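Type I modular polyketide synthase (Streptomyces albus subsp. albus, PDB 6IYT) is the acyltransferase domain of a salinomycin polyketide synthase module, probably transferring an ethylmalonyl-type extender unit from its coenzyme A thioester to the acyl carrier protein. Local coordinates at residues L77-A82 against A449-R454. Sequence-based numbering, arbitrary orientation.
Sequences LGYSLA and AVFAGR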
ATOM      1  N   LEU A  77     -12.517 -15.485  23.545  1.00  9.83           N
ATOM      2  CA  LEU A  77     -11.542 -16.522  23.077  1.00  8.95           C
ATOM      3  C   LEU A  77     -10.470 -15.916  22.181  1.00  9.06           C
ATOM      4  O   LEU A  77      -9.287 -16.183  22.346  1.00  7.43           O
ATOM      5  CB  LEU A  77     -12.253 -17.652  22.362  1.00  9.50           C
ATOM      6  CG  LEU A  77     -13.085 -18.548  23.271  1.00 11.93           C
ATOM      7  CD1 LEU A  77     -14.100 -19.356  22.466  1.00 12.95           C
ATOM      8  CD2 LEU A  77     -12.157 -19.462  24.034  1.00 11.90           C
ATOM      9  N   GLY A  78     -10.876 -15.030  21.294  1.00  8.15           N
ATOM     10  CA  GLY A  78      -9.906 -14.366  20.411  1.00  8.03           C
ATOM     11  C   GLY A  78      -8.918 -13.536  21.221  1.00  7.71           C
ATOM     12  O   GLY A  78      -7.709 -13.594  21.006  1.00  7.56           O
ATOM     13  N   TYR A  79      -9.439 -12.748  22.157  1.00  9.31           N
ATOM     14  CA  TYR A  79      -8.603 -11.970  23.032  1.00 10.24           C
ATOM     15  C   TYR A  79      -7.630 -12.857  23.802  1.00  8.35           C
ATOM     16  O   TYR A  79      -6.440 -12.571  23.876  1.00  9.04           O
ATOM     17  CB  TYR A  79      -9.443 -11.153  24.012  1.00 12.28           C
ATOM     18  CG  TYR A  79      -8.586 -10.430  25.014  1.00 14.86           C
ATOM     19  CD1 TYR A  79      -7.816  -9.312  24.638  1.00 18.52           C
ATOM     20  CD2 TYR A  79      -8.440 -10.917  26.295  1.00 19.88           C
ATOM     21  CE1 TYR A  79      -6.940  -8.713  25.533  1.00 19.64           C
ATOM     22  CE2 TYR A  79      -7.603 -10.299  27.205  1.00 21.83           C
ATOM     23  CZ  TYR A  79      -6.832  -9.228  26.818  1.00 24.81           C
ATOM     24  OH  TYR A  79      -5.971  -8.663  27.721  1.00 31.44           O
ATOM     25  N   SER A  80      -8.112 -13.983  24.276  1.00  8.61           N
ATOM     26  CA  SER A  80      -7.290 -14.857  25.105  1.00  9.28           C
ATOM     27  C   SER A  80      -6.168 -15.542  24.285  1.00  9.50           C
ATOM     28  O   SER A  80      -5.028 -15.658  24.732  1.00 10.31           O
ATOM     29  CB  SER A  80      -8.166 -15.899  25.790  1.00 11.51           C
ATOM     30  OG  SER A  80      -9.132 -15.269  26.630  1.00 12.25           O
ATOM     31  N   LEU A  81      -6.509 -15.976  23.091  1.00  9.62           N
ATOM     32  CA  LEU A  81      -5.529 -16.544  22.176  1.00  9.49           C
ATOM     33  C   LEU A  81      -4.435 -15.521  21.867  1.00 11.80           C
ATOM     34  O   LEU A  81      -3.283 -15.886  21.688  1.00 13.76           O
ATOM     35  CB  LEU A  81      -6.205 -16.972  20.894  1.00  8.44           C
ATOM     36  CG  LEU A  81      -7.064 -18.225  21.010  1.00  8.82           C
ATOM     37  CD1 LEU A  81      -7.974 -18.321  19.833  1.00  9.47           C
ATOM     38  CD2 LEU A  81      -6.204 -19.498  21.135  1.00  8.55           C
ATOM     39  N   ALA A  82      -4.819 -14.249  21.741  1.00  9.38           N
ATOM     40  CA  ALA A  82      -3.861 -13.192  21.416  1.00  9.76           C
ATOM     41  C   ALA A  82      -2.990 -12.827  22.620  1.00 13.57           C
ATOM     42  O   ALA A  82      -1.841 -12.464  22.458  1.00 15.84           O
ATOM     43  CB  ALA A  82      -4.592 -11.960  20.895  1.00 10.99           C
ATOM     44  N   ALA A 449      -4.340  -5.516  20.346  1.00 10.62           N
ATOM     45  CA  ALA A 449      -4.869  -4.198  20.000  1.00  9.36           C
ATOM     46  C   ALA A 449      -6.135  -4.276  19.123  1.00  9.62           C
ATOM     47  O   ALA A 449      -6.966  -3.370  19.128  1.00  9.21           O
ATOM     48  CB  ALA A 449      -3.791  -3.359  19.318  1.00 10.41           C
ATOM     49  N   VAL A 450      -6.319  -5.386  18.412  1.00  9.28           N
ATOM     50  CA  VAL A 450      -7.537  -5.600  17.645  1.00  9.27           C
ATOM     51  C   VAL A 450      -8.786  -5.589  18.541  1.00  9.31           C
ATOM     52  O   VAL A 450      -9.879  -5.268  18.085  1.00 10.87           O
ATOM     53  CB  VAL A 450      -7.459  -6.944  16.848  1.00 10.42           C
ATOM     54  CG1 VAL A 450      -8.788  -7.310  16.271  1.00 10.78           C
ATOM     55  CG2 VAL A 450      -6.416  -6.831  15.762  1.00 10.19           C
ATOM     56  N   PHE A 451      -8.626  -5.998  19.800  1.00  8.20           N
ATOM     57  CA  PHE A 451      -9.747  -6.170  20.678  1.00  9.49           C
ATOM     58  C   PHE A 451     -10.062  -4.925  21.526  1.00 11.01           C
ATOM     59  O   PHE A 451     -11.012  -4.943  22.331  1.00 11.56           O
ATOM     60  CB  PHE A 451      -9.528  -7.379  21.582  1.00  8.56           C
ATOM     61  CG  PHE A 451      -9.475  -8.672  20.844  1.00  8.13           C
ATOM     62  CD1 PHE A 451     -10.652  -9.321  20.465  1.00  8.40           C
ATOM     63  CD2 PHE A 451      -8.264  -9.160  20.373  1.00  8.26           C
ATOM     64  CE1 PHE A 451     -10.610 -10.425  19.642  1.00  8.35           C
ATOM     65  CE2 PHE A 451      -8.224 -10.278  19.561  1.00  7.61           C
ATOM     66  CZ  PHE A 451      -9.383 -10.916  19.212  1.00  8.17           C
ATOM     67  N   ALA A 452      -9.362  -3.831  21.260  1.00 12.25           N
ATOM     68  CA  ALA A 452      -9.609  -2.559  21.980  1.00 13.04           C
ATOM     69  C   ALA A 452     -11.065  -2.136  21.814  1.00 14.01           C
ATOM     70  O   ALA A 452     -11.613  -2.174  20.698  1.00 11.64           O
ATOM     71  CB  ALA A 452      -8.686  -1.480  21.477  1.00 12.82           C
ATOM     72  N   GLY A 453     -11.736  -1.924  22.956  1.00 12.90           N
ATOM     73  CA  GLY A 453     -13.087  -1.380  22.973  1.00 16.53           C
ATOM     74  C   GLY A 453     -14.176  -2.435  22.903  1.00 17.19           C
ATOM     75  O   GLY A 453     -15.363  -2.103  22.851  1.00 17.39           O
ATOM     76  N   ARG A 454     -13.791  -3.707  22.773  1.00 15.87           N
ATOM     77  CA  ARG A 454     -14.790  -4.765  22.548  1.00 13.52           C
ATOM     78  C   ARG A 454     -15.358  -5.282  23.871  1.00 14.01           C
ATOM     79  O   ARG A 454     -16.226  -6.148  23.870  1.00 16.01           O
ATOM     80  CB  ARG A 454     -14.182  -5.927  21.774  1.00 14.79           C
ATOM     81  CG  ARG A 454     -13.622  -5.557  20.400  1.00 15.16           C
ATOM     82  CD  ARG A 454     -14.723  -5.091  19.432  1.00 19.99           C
ATOM     83  NE  ARG A 454     -15.845  -6.034  19.366  1.00 22.98           N
ATOM     84  CZ  ARG A 454     -15.919  -7.091  18.540  1.00 29.73           C
ATOM     85  NH1 ARG A 454     -14.947  -7.348  17.657  1.00 30.21           N
ATOM     86  NH2 ARG A 454     -17.011  -7.853  18.546  1.00 34.08           N
TER
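In the linker subdomain beside the acyltransferase core, the loop after helix 428-439 packs on helix 74-84, and Phe451 of the loop lays its ring against the helix backbone at Gly78 and Tyr79. This brings the C-terminal part of the chain back onto the subdomain built near its N-terminus. The far end of the Phe451 ring goes deepest, with CZ 3.3 Å from Gly78 C. Gly78 has no side chain, which leaves its main chain open to the close approach of the ring. Tyr79 N sits over one face of the ring, offset toward its rim. Tyr79 CB stands over the same face in a CH-pi contact, 4.2 Å from the ring centroid and 18° off the normal. With CG of Tyr79 anti to the backbone N (chi1 175°), the tyrosine ring slants across the base of the Phe451 side chain, with CD1 4.0 Å from Phe451 CB. Val43 and Pro44 of strand 43-49 also touch the phenylalanine, and Thr448 and Ala456 touch the tyrosine. From Phe451 to Arg454 the loop makes a type II beta turn, closed by the hydrogen bond from Arg454 N to Phe451 O (3.1 Å). Gly453 takes the positive phi of this turn, 90°. One helical turn after Gly78, Ala82 CB meets the ring at CE2, 4.2 Å away.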